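Local atomic coordinates of 2,3-dihydroxybenzoate-AMP ligase (Bacillus subtilis, PDB entry 1MDB), a protein that belongs to the ANL superfamily of AMP-binding enzymes, large two-domain proteins, and carries adenosine monophosphate and 2,3-dihydroxy-benzoic acid together in this model. Residues S472-I477 with D504-V509; A454-A459 with I477-A482; W366-R371 with T378-T383; S298-L303 with A320-T325; V215-L220 with V337-L342. All coordinates share one frame; numbering follows the deposited sequence.

Overall arrangement
Contact 5 lies nearest the middle of the chain, about 16 Å from its centre, while the other four are 22 to 27 Å out; all are partly buried. Contacts 1 and 2 share Ile477 and flank strand 469-478, one through parallel pairing and a salt-bridged face, the other through a bulged antiparallel pairing. Contacts 4 and 5 also touch, Val302 and Thr325 packing on Leu342, and both reach the large mixed sheet, yet contact 4 has backbone bonds between its segments and contact 5 relies on apolar and aromatic packing with one bridging water. Contact 3, in a separate antiparallel sheet, mixes edge pairing with a histidine-carboxylate bond near exposed turns.

Contact 1 of 5, residues S472-I477 with D504-V509; sequences SCVFII and DRVEFV
Glu507 runs alongside Phe475, and its chain can be followed outward atom by atom. CB sits over one face of the Phe475 ring, 4.0 Å from the ring centroid, a CH-pi contact. CG then comes 3.6 Å from Cys473 SG. The chain folds back at chi2 (-65°), which brings the carboxylate to Arg505, two residues back on the same strand, in a salt bridge: OE2 takes Arg505 NE at 2.7 Å and Arg505 NH2 at 2.8 Å. The guanidinium approaches side-on and holds OE2 in its own plane, while OE1 goes to Lys532 of helix 522-534, so both oxygens have a cationic partner.

On the other face Val474 CG1 meets Val506 CG2 at 3.7 Å, and Ile476 CB packs against Phe508 CD2 at the same distance. At the start of the pairing Ser472 N gives a straight bond (162°) to the anti lone pair of Asp504 OD2, 2.9 Å; Asp504 OD1 turns to Arg435 and Arg471. Between these faces the backbones exchange bonds in alternation, Ile476 N to Glu507 O being 2.7 Å. The two strands run parallel, joined through helix 485-494: a beta-alpha-beta unit of the C-terminal domain of this AMP-binding enzyme.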
# COMPACT_ATOMS: atom_id res chain seq x y z
N SER A 472 -20.98 -15.82 12.69
CA SER A 472 -20.31 -14.54 12.53
C SER A 472 -19.98 -13.87 13.85
O SER A 472 -20.79 -13.86 14.78
CB SER A 472 -21.20 -13.60 11.71
OG SER A 472 -22.32 -13.21 12.48
N CYS A 473 -18.79 -13.28 13.91
CA CYS A 473 -18.31 -12.57 15.10
C CYS A 473 -17.83 -11.20 14.68
O CYS A 473 -17.05 -11.07 13.74
CB CYS A 473 -17.14 -13.33 15.74
SG CYS A 473 -16.49 -12.55 17.24
N VAL A 474 -18.30 -10.16 15.37
CA VAL A 474 -17.85 -8.80 15.05
C VAL A 474 -17.00 -8.24 16.18
O VAL A 474 -17.43 -8.21 17.33
CB VAL A 474 -19.03 -7.82 14.78
CG1 VAL A 474 -19.92 -7.68 16.02
CG2 VAL A 474 -18.47 -6.46 14.41
N PHE A 475 -15.79 -7.80 15.86
CA PHE A 475 -14.94 -7.20 16.88
C PHE A 475 -15.24 -5.71 16.87
O PHE A 475 -15.20 -5.07 15.83
CB PHE A 475 -13.46 -7.47 16.58
CG PHE A 475 -13.04 -8.88 16.82
CD1 PHE A 475 -13.40 -9.89 15.92
CD2 PHE A 475 -12.30 -9.22 17.95
CE1 PHE A 475 -13.03 -11.22 16.15
CE2 PHE A 475 -11.92 -10.55 18.19
CZ PHE A 475 -12.29 -11.55 17.29
N ILE A 476 -15.57 -5.17 18.03
CA ILE A 476 -15.90 -3.76 18.14
C ILE A 476 -14.89 -3.03 19.03
O ILE A 476 -14.47 -3.54 20.07
CB ILE A 476 -17.29 -3.57 18.79
CG1 ILE A 476 -18.38 -4.24 17.92
CG2 ILE A 476 -17.57 -2.10 19.01
CD1 ILE A 476 -18.60 -3.57 16.57
N ILE A 477 -14.48 -1.84 18.59
CA ILE A 477 -13.58 -1.01 19.38
C ILE A 477 -14.53 0.05 19.92
O ILE A 477 -15.05 0.87 19.16
CB ILE A 477 -12.49 -0.35 18.52
CG1 ILE A 477 -11.49 -1.41 18.03
CG2 ILE A 477 -11.77 0.71 19.33
CD1 ILE A 477 -10.45 -0.89 17.04
N ASP A 504 -23.49 -13.06 15.23
CA ASP A 504 -23.88 -14.06 16.22
C ASP A 504 -23.15 -13.76 17.51
O ASP A 504 -23.65 -14.01 18.61
CB ASP A 504 -23.49 -15.47 15.76
CG ASP A 504 -24.31 -15.94 14.59
OD1 ASP A 504 -25.52 -16.14 14.78
OD2 ASP A 504 -23.73 -16.11 13.49
N ARG A 505 -21.96 -13.21 17.38
CA ARG A 505 -21.15 -12.91 18.55
C ARG A 505 -20.44 -11.56 18.47
O ARG A 505 -20.02 -11.13 17.39
CB ARG A 505 -20.14 -14.03 18.75
CG ARG A 505 -19.17 -13.82 19.89
CD ARG A 505 -18.48 -15.12 20.24
NE ARG A 505 -17.46 -14.92 21.25
CZ ARG A 505 -16.96 -15.89 22.01
NH1 ARG A 505 -17.40 -17.13 21.87
NH2 ARG A 505 -16.01 -15.62 22.90
N VAL A 506 -20.31 -10.90 19.61
CA VAL A 506 -19.66 -9.59 19.68
C VAL A 506 -18.46 -9.59 20.63
O VAL A 506 -18.58 -9.98 21.80
CB VAL A 506 -20.65 -8.51 20.16
CG1 VAL A 506 -19.92 -7.18 20.34
CG2 VAL A 506 -21.79 -8.37 19.15
N GLU A 507 -17.31 -9.15 20.14
CA GLU A 507 -16.09 -9.09 20.95
C GLU A 507 -15.60 -7.65 21.04
O GLU A 507 -15.38 -7.00 20.02
CB GLU A 507 -14.99 -9.96 20.35
CG GLU A 507 -15.19 -11.45 20.46
CD GLU A 507 -15.17 -11.95 21.89
OE1 GLU A 507 -14.41 -11.40 22.70
OE2 GLU A 507 -15.90 -12.90 22.20
N PHE A 508 -15.43 -7.15 22.25
CA PHE A 508 -14.94 -5.79 22.42
C PHE A 508 -13.43 -5.81 22.66
O PHE A 508 -12.93 -6.58 23.48
CB PHE A 508 -15.66 -5.10 23.58
CG PHE A 508 -17.12 -4.91 23.33
CD1 PHE A 508 -18.05 -5.79 23.86
CD2 PHE A 508 -17.57 -3.88 22.50
CE1 PHE A 508 -19.41 -5.65 23.57
CE2 PHE A 508 -18.92 -3.73 22.20
CZ PHE A 508 -19.84 -4.62 22.74
N VAL A 509 -12.71 -4.97 21.92
CA VAL A 509 -11.26 -4.87 22.04
C VAL A 509 -10.88 -3.40 21.95
O VAL A 509 -11.68 -2.57 21.52
CB VAL A 509 -10.53 -5.62 20.89
CG1 VAL A 509 -10.78 -7.13 21.01
CG2 VAL A 509 -10.99 -5.08 19.53

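Contact 2 of 5, residues A454-A459 with I477-A482; sequences AVHDAA and IPRDEA
His456 N gives its hydrogen to Ile477 O at 2.8 Å, nearly head-on to the carbonyl. One residue further on, Ile477 N closes back on Asp457 O at 3.0 Å with an almost linear hydrogen (175°). His456 and Asp457 thus both face Ile477, which is the geometry of a classic beta bulge, and it falls where strand 455-465 turns a corner beside the end of strand 469-478 in their antiparallel hairpin. His456 CB lies 3.9 Å from Ile477 CG2, the two side chains running side by side the same way.

Beyond the bulge Arg479 sits at the centre of an inverse gamma turn. Its backbone N reaches Ala454 O at 2.9 Å, coming from well above the carbonyl plane (59° out of it). Its side chain leaves extended and then bends at chi3 (-61°), which swings the guanidinium back across Val455 and His456. One face of that group covers His456 CA, 3.4 Å from Arg479 NH2, and the same nitrogen makes a weak bond to Val455 O at 3.3 Å. Arg479 NH1 is taken by Asp288 in a salt bridge, tying the turn to helix 280-292. Met284 and Val285 of that helix pack on His456.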
# COMPACT_ATOMS: atom_id res chain seq x y z
N ALA A 454 -21.57 4.45 20.08
CA ALA A 454 -20.56 3.87 20.96
C ALA A 454 -19.53 3.02 20.22
O ALA A 454 -18.74 2.31 20.83
CB ALA A 454 -21.22 3.05 22.05
N VAL A 455 -19.55 3.09 18.89
CA VAL A 455 -18.63 2.31 18.09
C VAL A 455 -17.58 3.17 17.40
O VAL A 455 -17.91 4.07 16.63
CB VAL A 455 -19.40 1.47 17.03
CG1 VAL A 455 -18.45 0.84 16.02
CG2 VAL A 455 -20.21 0.39 17.74
N HIS A 456 -16.31 2.90 17.70
CA HIS A 456 -15.21 3.62 17.08
C HIS A 456 -14.91 2.95 15.74
O HIS A 456 -14.72 3.63 14.74
CB HIS A 456 -13.96 3.59 17.98
CG HIS A 456 -12.72 4.08 17.30
ND1 HIS A 456 -11.84 3.23 16.66
CD2 HIS A 456 -12.24 5.33 17.11
CE1 HIS A 456 -10.88 3.94 16.10
NE2 HIS A 456 -11.10 5.22 16.35
N ASP A 457 -14.89 1.62 15.74
CA ASP A 457 -14.66 0.87 14.51
C ASP A 457 -15.18 -0.55 14.69
O ASP A 457 -15.40 -1.00 15.82
CB ASP A 457 -13.17 0.83 14.15
CG ASP A 457 -12.96 0.59 12.67
OD1 ASP A 457 -13.97 0.40 11.95
OD2 ASP A 457 -11.79 0.60 12.22
N ALA A 458 -15.35 -1.25 13.58
CA ALA A 458 -15.88 -2.61 13.63
C ALA A 458 -15.32 -3.51 12.54
O ALA A 458 -15.20 -3.09 11.40
CB ALA A 458 -17.41 -2.57 13.53
N ALA A 459 -14.98 -4.74 12.90
CA ALA A 459 -14.47 -5.70 11.94
C ALA A 459 -15.20 -7.01 12.20
O ALA A 459 -15.08 -7.61 13.27
CB ALA A 459 -12.98 -5.89 12.10
N ILE A 477 -14.48 -1.84 18.59
CA ILE A 477 -13.58 -1.01 19.38
C ILE A 477 -14.53 0.05 19.92
O ILE A 477 -15.05 0.87 19.16
CB ILE A 477 -12.49 -0.35 18.52
CG1 ILE A 477 -11.49 -1.41 18.03
CG2 ILE A 477 -11.77 0.71 19.33
CD1 ILE A 477 -10.45 -0.89 17.04
N PRO A 478 -14.79 0.03 21.24
CA PRO A 478 -15.68 0.96 21.92
C PRO A 478 -15.23 2.41 21.85
O PRO A 478 -14.05 2.71 22.00
CB PRO A 478 -15.68 0.46 23.37
CG PRO A 478 -15.30 -0.98 23.24
CD PRO A 478 -14.23 -0.94 22.20
N ARG A 479 -16.18 3.31 21.61
CA ARG A 479 -15.86 4.73 21.56
C ARG A 479 -16.09 5.19 22.99
O ARG A 479 -17.01 5.96 23.27
CB ARG A 479 -16.80 5.46 20.61
CG ARG A 479 -16.60 6.96 20.58
CD ARG A 479 -17.55 7.61 19.60
NE ARG A 479 -17.34 7.13 18.24
CZ ARG A 479 -16.19 7.26 17.58
NH1 ARG A 479 -15.15 7.85 18.15
NH2 ARG A 479 -16.09 6.79 16.34
N ASP A 480 -15.25 4.68 23.89
CA ASP A 480 -15.28 4.95 25.33
C ASP A 480 -15.91 3.76 26.05
O ASP A 480 -15.48 2.62 25.86
CB ASP A 480 -16.07 6.23 25.64
CG ASP A 480 -15.94 6.64 27.09
OD1 ASP A 480 -14.80 6.84 27.56
OD2 ASP A 480 -16.99 6.76 27.76
N GLU A 481 -16.92 4.01 26.87
CA GLU A 481 -17.57 2.93 27.60
C GLU A 481 -18.26 1.98 26.62
O GLU A 481 -19.22 2.36 25.94
CB GLU A 481 -18.58 3.48 28.60
CG GLU A 481 -18.95 2.48 29.69
CD GLU A 481 -17.73 2.05 30.51
OE1 GLU A 481 -16.78 1.51 29.91
OE2 GLU A 481 -17.74 2.26 31.74
N ALA A 482 -17.77 0.75 26.57
CA ALA A 482 -18.31 -0.27 25.68
C ALA A 482 -19.78 -0.60 25.89
O ALA A 482 -20.19 -0.98 26.99
CB ALA A 482 -17.48 -1.54 25.81

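Contact 3 of 5, residues W366-R371 with T378-T383; sequences WDDHDR and TGHLLT
Trp366 and His380 form the antiparallel hydrogen-bonded pair with which strand 362-366, an edge strand of a four-stranded antiparallel sheet, ends against strand 379-384. His380 N meets Trp366 O at 2.6 Å and Trp366 N returns to His380 O at 2.7 Å. The chain then leaves the sheet through a type I turn, Asp367 to Asp370, closed by Asp370 N on Asp367 O at 2.8 Å. A further bond, Arg371 N to Asp367 OD1 at 2.6 Å, ties down the residue after the turn.

From this turn the Asp368 carboxylate reaches back to the edge of the His380 imidazole. His380 NE2 donates to Asp368 OD1 at 3.0 Å, the hydrogen nearly in line (165°). The oxygen lies in the plane of the ring, but the two flat groups are twisted 61° apart, and OD1 is approached from its anti side.

On the same face of the sheet, the indole of Trp366 is covered on both of its own faces. Leu382 CD2 rests over one, 3.8 Å from the centroid of the six-membered ring, a CH-pi contact, with Leu382 CD1 beside it at 3.9 Å from Trp366 CG. Against the opposite face, Asp370 O stands 3.5 Å above the indole plane, over its centre.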
# COMPACT_ATOMS: atom_id res chain seq x y z
N TRP A 366 -16.30 -11.73 -12.97
CA TRP A 366 -16.76 -13.09 -13.23
C TRP A 366 -17.46 -13.75 -12.05
O TRP A 366 -17.40 -13.28 -10.92
CB TRP A 366 -15.58 -13.98 -13.63
CG TRP A 366 -15.06 -13.73 -15.00
CD1 TRP A 366 -15.60 -12.92 -15.95
CD2 TRP A 366 -13.91 -14.34 -15.58
NE1 TRP A 366 -14.84 -12.98 -17.10
CE2 TRP A 366 -13.80 -13.84 -16.90
CE3 TRP A 366 -12.95 -15.25 -15.12
CZ2 TRP A 366 -12.77 -14.23 -17.76
CZ3 TRP A 366 -11.93 -15.64 -15.98
CH2 TRP A 366 -11.85 -15.13 -17.29
N ASP A 367 -18.14 -14.86 -12.34
CA ASP A 367 -18.84 -15.63 -11.32
C ASP A 367 -17.95 -16.83 -11.02
O ASP A 367 -16.95 -17.05 -11.70
CB ASP A 367 -20.21 -16.09 -11.85
CG ASP A 367 -20.09 -17.11 -12.98
OD1 ASP A 367 -19.16 -16.99 -13.80
OD2 ASP A 367 -20.93 -18.03 -13.05
N ASP A 368 -18.30 -17.60 -10.00
CA ASP A 368 -17.51 -18.76 -9.60
C ASP A 368 -17.03 -19.65 -10.74
O ASP A 368 -16.05 -20.38 -10.58
CB ASP A 368 -18.29 -19.61 -8.60
CG ASP A 368 -18.59 -18.87 -7.32
OD1 ASP A 368 -17.68 -18.20 -6.79
OD2 ASP A 368 -19.74 -18.95 -6.83
N HIS A 369 -17.69 -19.59 -11.88
CA HIS A 369 -17.30 -20.43 -13.01
C HIS A 369 -16.61 -19.70 -14.15
O HIS A 369 -16.66 -20.14 -15.30
CB HIS A 369 -18.53 -21.19 -13.52
CG HIS A 369 -19.18 -22.05 -12.49
ND1 HIS A 369 -18.56 -23.16 -11.95
CD2 HIS A 369 -20.36 -21.93 -11.84
CE1 HIS A 369 -19.34 -23.69 -11.02
NE2 HIS A 369 -20.43 -22.96 -10.93
N ASP A 370 -15.94 -18.60 -13.82
CA ASP A 370 -15.21 -17.82 -14.81
C ASP A 370 -16.08 -17.30 -15.95
O ASP A 370 -15.59 -17.09 -17.06
CB ASP A 370 -14.06 -18.66 -15.38
CG ASP A 370 -12.90 -18.81 -14.41
OD1 ASP A 370 -13.15 -18.94 -13.19
OD2 ASP A 370 -11.74 -18.81 -14.86
N ARG A 371 -17.36 -17.09 -15.68
CA ARG A 371 -18.28 -16.57 -16.69
C ARG A 371 -18.59 -15.12 -16.34
O ARG A 371 -18.86 -14.81 -15.18
CB ARG A 371 -19.58 -17.38 -16.69
CG ARG A 371 -19.42 -18.87 -16.87
CD ARG A 371 -20.70 -19.61 -16.46
NE ARG A 371 -20.52 -21.06 -16.45
CZ ARG A 371 -21.44 -21.92 -16.03
NH1 ARG A 371 -22.61 -21.49 -15.58
NH2 ARG A 371 -21.19 -23.23 -16.06
N THR A 378 -22.74 -8.65 -8.89
CA THR A 378 -21.56 -8.82 -8.06
C THR A 378 -20.80 -10.08 -8.44
O THR A 378 -21.41 -11.09 -8.79
CB THR A 378 -21.96 -8.90 -6.58
OG1 THR A 378 -22.59 -7.67 -6.20
CG2 THR A 378 -20.75 -9.12 -5.70
N GLY A 379 -19.48 -10.02 -8.38
CA GLY A 379 -18.67 -11.17 -8.71
C GLY A 379 -17.19 -10.97 -8.46
O GLY A 379 -16.78 -10.01 -7.80
N HIS A 380 -16.39 -11.89 -8.99
CA HIS A 380 -14.95 -11.86 -8.86
C HIS A 380 -14.33 -10.85 -9.82
O HIS A 380 -14.66 -10.80 -11.00
CB HIS A 380 -14.38 -13.25 -9.15
CG HIS A 380 -14.81 -14.29 -8.16
ND1 HIS A 380 -14.19 -14.46 -6.95
CD2 HIS A 380 -15.81 -15.21 -8.22
CE1 HIS A 380 -14.78 -15.45 -6.29
NE2 HIS A 380 -15.77 -15.92 -7.04
N LEU A 381 -13.42 -10.03 -9.30
CA LEU A 381 -12.77 -9.03 -10.12
C LEU A 381 -11.46 -9.50 -10.72
O LEU A 381 -10.55 -9.93 -10.00
CB LEU A 381 -12.51 -7.75 -9.31
CG LEU A 381 -11.69 -6.66 -10.02
CD1 LEU A 381 -12.48 -6.08 -11.18
CD2 LEU A 381 -11.32 -5.56 -9.03
N LEU A 382 -11.37 -9.42 -12.04
CA LEU A 382 -10.15 -9.76 -12.75
C LEU A 382 -9.75 -8.47 -13.44
O LEU A 382 -10.61 -7.63 -13.74
CB LEU A 382 -10.39 -10.88 -13.77
CG LEU A 382 -10.62 -12.26 -13.15
CD1 LEU A 382 -12.09 -12.41 -12.78
CD2 LEU A 382 -10.22 -13.33 -14.14
N THR A 383 -8.46 -8.29 -13.68
CA THR A 383 -8.00 -7.06 -14.30
C THR A 383 -6.76 -7.30 -15.14
O THR A 383 -6.02 -8.26 -14.91
CB THR A 383 -7.74 -5.99 -13.22
OG1 THR A 383 -7.72 -4.69 -13.81
CG2 THR A 383 -6.40 -6.25 -12.53

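Contact 4 of 5, residues S298-L303 with A320-T325; sequences SSLQVL and AVFGCT
Leu303 and Phe322 meet at the heart of this contact: Leu303 CD2 lies over one face of the Phe322 ring, 3.9 Å from its centroid and 19° off the normal, a CH-pi contact. Leu300 CD2 comes to the same ring obliquely, 4.2 Å from Phe322 CD2. Cys324 SG touches both leucines. It stands between the backbone N and the carbonyl carbon (chi1 61°), which directs it to Leu303 CB at 3.8 Å and, more loosely, to Leu300 CG, while Cys324 CB lies 3.3 Å from Leu300 O.

These side chains gather where strands 302-306 and 325-331, parallel neighbours in the large mixed sheet, begin to pair. Val302 stands opposite Thr325; Leu303 N donates to Thr325 O at 2.9 Å, and Thr325 N to Gln301 O at 3.2 Å, the latter from above the carbonyl plane. Gly323, with positive phi (64°) just after helix 318-321, carries the chain from Phe322 into the strand.

Further out, the other face of the Phe322 ring is taken by Val321 CG1, 3.7 Å above its plane. Trp286 and Met287 of helix 280-292 close on the phenylalanine as well, and Thr276 and Leu278 of the adjoining strand 275-278 pack on Leu303.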
# COMPACT_ATOMS: atom_id res chain seq x y z
N SER A 298 -6.31 23.12 8.01
CA SER A 298 -6.93 23.90 6.93
C SER A 298 -6.26 23.84 5.55
O SER A 298 -6.93 23.98 4.54
CB SER A 298 -7.04 25.36 7.37
OG SER A 298 -7.30 26.21 6.27
N SER A 299 -4.95 23.66 5.51
CA SER A 299 -4.25 23.60 4.23
C SER A 299 -4.57 22.32 3.45
O SER A 299 -4.31 22.22 2.25
CB SER A 299 -2.74 23.68 4.45
OG SER A 299 -2.30 22.63 5.30
N LEU A 300 -5.14 21.35 4.15
CA LEU A 300 -5.47 20.08 3.52
C LEU A 300 -6.51 20.24 2.41
O LEU A 300 -7.59 20.80 2.63
CB LEU A 300 -5.97 19.11 4.59
CG LEU A 300 -5.61 17.63 4.47
CD1 LEU A 300 -4.12 17.47 4.25
CD2 LEU A 300 -6.05 16.91 5.73
N GLN A 301 -6.18 19.76 1.21
CA GLN A 301 -7.08 19.83 0.06
C GLN A 301 -7.65 18.47 -0.32
O GLN A 301 -8.78 18.37 -0.81
CB GLN A 301 -6.33 20.40 -1.15
CG GLN A 301 -6.01 21.89 -1.06
CD GLN A 301 -5.01 22.32 -2.11
OE1 GLN A 301 -5.18 22.02 -3.29
NE2 GLN A 301 -3.96 23.01 -1.69
N VAL A 302 -6.87 17.41 -0.11
CA VAL A 302 -7.28 16.05 -0.45
C VAL A 302 -6.82 15.05 0.60
O VAL A 302 -5.65 15.01 0.97
CB VAL A 302 -6.70 15.61 -1.81
CG1 VAL A 302 -7.04 14.15 -2.08
CG2 VAL A 302 -7.24 16.51 -2.92
N LEU A 303 -7.76 14.23 1.06
CA LEU A 303 -7.45 13.20 2.04
C LEU A 303 -7.78 11.85 1.41
O LEU A 303 -8.95 11.55 1.15
CB LEU A 303 -8.27 13.40 3.32
CG LEU A 303 -7.97 12.37 4.41
CD1 LEU A 303 -6.55 12.54 4.88
CD2 LEU A 303 -8.94 12.54 5.58
N ALA A 320 -16.90 17.44 6.40
CA ALA A 320 -17.16 18.25 7.58
C ALA A 320 -16.06 18.24 8.64
O ALA A 320 -15.82 19.27 9.28
CB ALA A 320 -18.48 17.82 8.21
N VAL A 321 -15.41 17.10 8.83
CA VAL A 321 -14.36 17.01 9.84
C VAL A 321 -13.03 17.61 9.39
O VAL A 321 -12.32 18.22 10.19
CB VAL A 321 -14.11 15.54 10.28
CG1 VAL A 321 -12.87 15.46 11.17
CG2 VAL A 321 -15.32 15.01 11.05
N PHE A 322 -12.69 17.43 8.12
CA PHE A 322 -11.44 17.96 7.60
C PHE A 322 -11.62 19.11 6.61
O PHE A 322 -10.66 19.80 6.28
CB PHE A 322 -10.62 16.86 6.92
CG PHE A 322 -10.19 15.77 7.85
CD1 PHE A 322 -10.95 14.61 7.98
CD2 PHE A 322 -9.02 15.88 8.59
CE1 PHE A 322 -10.55 13.59 8.83
CE2 PHE A 322 -8.61 14.87 9.44
CZ PHE A 322 -9.38 13.72 9.56
N GLY A 323 -12.85 19.31 6.15
CA GLY A 323 -13.13 20.40 5.22
C GLY A 323 -12.42 20.27 3.89
O GLY A 323 -12.15 21.26 3.22
N CYS A 324 -12.13 19.04 3.49
CA CYS A 324 -11.45 18.82 2.23
C CYS A 324 -12.13 17.72 1.43
O CYS A 324 -13.10 17.12 1.88
CB CYS A 324 -9.98 18.46 2.48
SG CYS A 324 -9.74 16.95 3.44
N THR A 325 -11.61 17.46 0.24
CA THR A 325 -12.16 16.43 -0.62
C THR A 325 -11.62 15.06 -0.22
O THR A 325 -10.42 14.89 0.06
CB THR A 325 -11.78 16.65 -2.09
OG1 THR A 325 -12.24 17.93 -2.53
CG2 THR A 325 -12.40 15.57 -2.96

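Contact 5 of 5, residues V215-L220 with V337-L342; sequences VEVCWL and VNYTRL
Leu342 lies against one face of the Trp219 indole, the two side chains pointing opposite ways. The indole has its CG anti to the carbonyl carbon (chi1 -58°), and that lays its face over Leu342: CB sits almost on the normal of the six-membered ring, 3.7 Å from its centroid, and CD1 is 3.5 Å from Trp219 CD2. Leu342 is extended at chi2 (176°), which carries CD1 to within 3.2 Å of Cys218 O, a tight fit.

Trp219 takes positive phi (57°) at the end of helix 204-218, where two bonds turn back into the last turn, Trp219 N to Glu216 O and Leu220 N to Val215 O: a Schellman motif. Val217 and Cys218 of that helix end reach Tyr339 on strand 337-339 of the large sheet. Cys218 SG lies obliquely by the Tyr339 ring, 3.5 Å from CE2, a sulfur-aromatic contact, while the phenol OH bonds to Ser214. Val217 CG1 covers a face of the Arg341 guanidinium and is 3.6 Å from Arg341 CD; Arg341 sends NH2 to Pro356 O. Val337, at the start of the strand, touches the bound 2,3-dihydroxy-benzoic acid. A water joins the backbones, giving to Val217 O at 2.8 Å and accepting from Leu342 N at 2.6 Å.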
# COMPACT_ATOMS: atom_id res chain seq x y z
N VAL A 215 -0.58 10.99 -11.00
CA VAL A 215 -0.32 12.42 -10.92
C VAL A 215 -1.46 13.20 -11.59
O VAL A 215 -2.03 14.14 -11.01
CB VAL A 215 1.02 12.78 -11.62
CG1 VAL A 215 1.07 14.27 -11.91
CG2 VAL A 215 2.20 12.38 -10.73
N GLU A 216 -1.80 12.80 -12.81
CA GLU A 216 -2.87 13.45 -13.54
C GLU A 216 -4.22 13.29 -12.83
O GLU A 216 -4.92 14.27 -12.60
CB GLU A 216 -2.93 12.88 -14.96
CG GLU A 216 -1.70 13.22 -15.78
CD GLU A 216 -1.61 12.43 -17.07
OE1 GLU A 216 -0.71 12.71 -17.88
OE2 GLU A 216 -2.44 11.52 -17.27
N VAL A 217 -4.57 12.06 -12.46
CA VAL A 217 -5.83 11.82 -11.77
C VAL A 217 -5.91 12.52 -10.41
O VAL A 217 -6.99 12.88 -9.96
CB VAL A 217 -6.09 10.31 -11.54
CG1 VAL A 217 -7.39 10.11 -10.77
CG2 VAL A 217 -6.18 9.59 -12.87
N CYS A 218 -4.77 12.71 -9.74
CA CYS A 218 -4.77 13.33 -8.43
C CYS A 218 -4.40 14.83 -8.41
O CYS A 218 -4.29 15.44 -7.35
CB CYS A 218 -3.85 12.54 -7.48
SG CYS A 218 -4.40 10.82 -7.20
N TRP A 219 -4.20 15.40 -9.60
CA TRP A 219 -3.87 16.81 -9.74
C TRP A 219 -2.61 17.27 -9.00
O TRP A 219 -2.60 18.36 -8.43
CB TRP A 219 -5.06 17.68 -9.30
CG TRP A 219 -6.34 17.41 -10.05
CD1 TRP A 219 -6.51 16.59 -11.13
CD2 TRP A 219 -7.64 17.95 -9.75
NE1 TRP A 219 -7.83 16.58 -11.52
CE2 TRP A 219 -8.55 17.40 -10.69
CE3 TRP A 219 -8.13 18.84 -8.78
CZ2 TRP A 219 -9.91 17.71 -10.69
CZ3 TRP A 219 -9.49 19.15 -8.78
CH2 TRP A 219 -10.36 18.58 -9.73
N LEU A 220 -1.56 16.46 -9.01
CA LEU A 220 -0.33 16.86 -8.32
C LEU A 220 0.49 17.83 -9.16
O LEU A 220 0.56 17.71 -10.39
CB LEU A 220 0.55 15.64 -7.99
CG LEU A 220 0.03 14.54 -7.07
CD1 LEU A 220 1.20 13.64 -6.69
CD2 LEU A 220 -0.62 15.14 -5.83
N VAL A 337 -5.05 0.33 -10.15
CA VAL A 337 -5.33 1.32 -9.12
C VAL A 337 -6.56 2.12 -9.55
O VAL A 337 -6.62 2.62 -10.68
CB VAL A 337 -4.15 2.29 -8.91
CG1 VAL A 337 -4.55 3.37 -7.91
CG2 VAL A 337 -2.93 1.54 -8.41
N ASN A 338 -7.53 2.21 -8.65
CA ASN A 338 -8.78 2.93 -8.91
C ASN A 338 -8.93 4.13 -7.98
O ASN A 338 -8.63 4.04 -6.78
CB ASN A 338 -9.97 2.00 -8.70
CG ASN A 338 -9.89 0.74 -9.53
OD1 ASN A 338 -10.12 0.76 -10.74
ND2 ASN A 338 -9.54 -0.37 -8.88
N TYR A 339 -9.44 5.24 -8.51
CA TYR A 339 -9.64 6.44 -7.70
C TYR A 339 -10.98 7.10 -7.97
O TYR A 339 -11.48 7.06 -9.09
CB TYR A 339 -8.60 7.53 -8.00
CG TYR A 339 -7.12 7.20 -7.88
CD1 TYR A 339 -6.44 6.59 -8.93
CD2 TYR A 339 -6.39 7.59 -6.75
CE1 TYR A 339 -5.06 6.39 -8.86
CE2 TYR A 339 -5.01 7.39 -6.68
CZ TYR A 339 -4.36 6.79 -7.73
OH TYR A 339 -2.99 6.61 -7.67
N THR A 340 -11.56 7.72 -6.95
CA THR A 340 -12.77 8.49 -7.18
C THR A 340 -12.11 9.77 -7.71
O THR A 340 -11.01 10.12 -7.27
CB THR A 340 -13.54 8.81 -5.88
OG1 THR A 340 -12.63 9.35 -4.90
CG2 THR A 340 -14.21 7.56 -5.34
N ARG A 341 -12.74 10.44 -8.67
CA ARG A 341 -12.12 11.65 -9.21
C ARG A 341 -12.31 12.83 -8.28
O ARG A 341 -13.32 12.92 -7.58
CB ARG A 341 -12.67 11.95 -10.61
CG ARG A 341 -12.33 10.87 -11.64
CD ARG A 341 -10.82 10.60 -11.72
NE ARG A 341 -10.45 9.72 -12.83
CZ ARG A 341 -10.48 8.39 -12.79
NH1 ARG A 341 -10.85 7.75 -11.69
NH2 ARG A 341 -10.12 7.70 -13.87
N LEU A 342 -11.34 13.73 -8.26
CA LEU A 342 -11.38 14.89 -7.37
C LEU A 342 -12.54 15.86 -7.61
O LEU A 342 -12.90 16.64 -6.71
CB LEU A 342 -10.03 15.63 -7.43
CG LEU A 342 -8.83 14.77 -7.03
CD1 LEU A 342 -7.53 15.55 -7.20
CD2 LEU A 342 -8.98 14.32 -5.58
O HOH W 1 -9.72 13.52 -10.30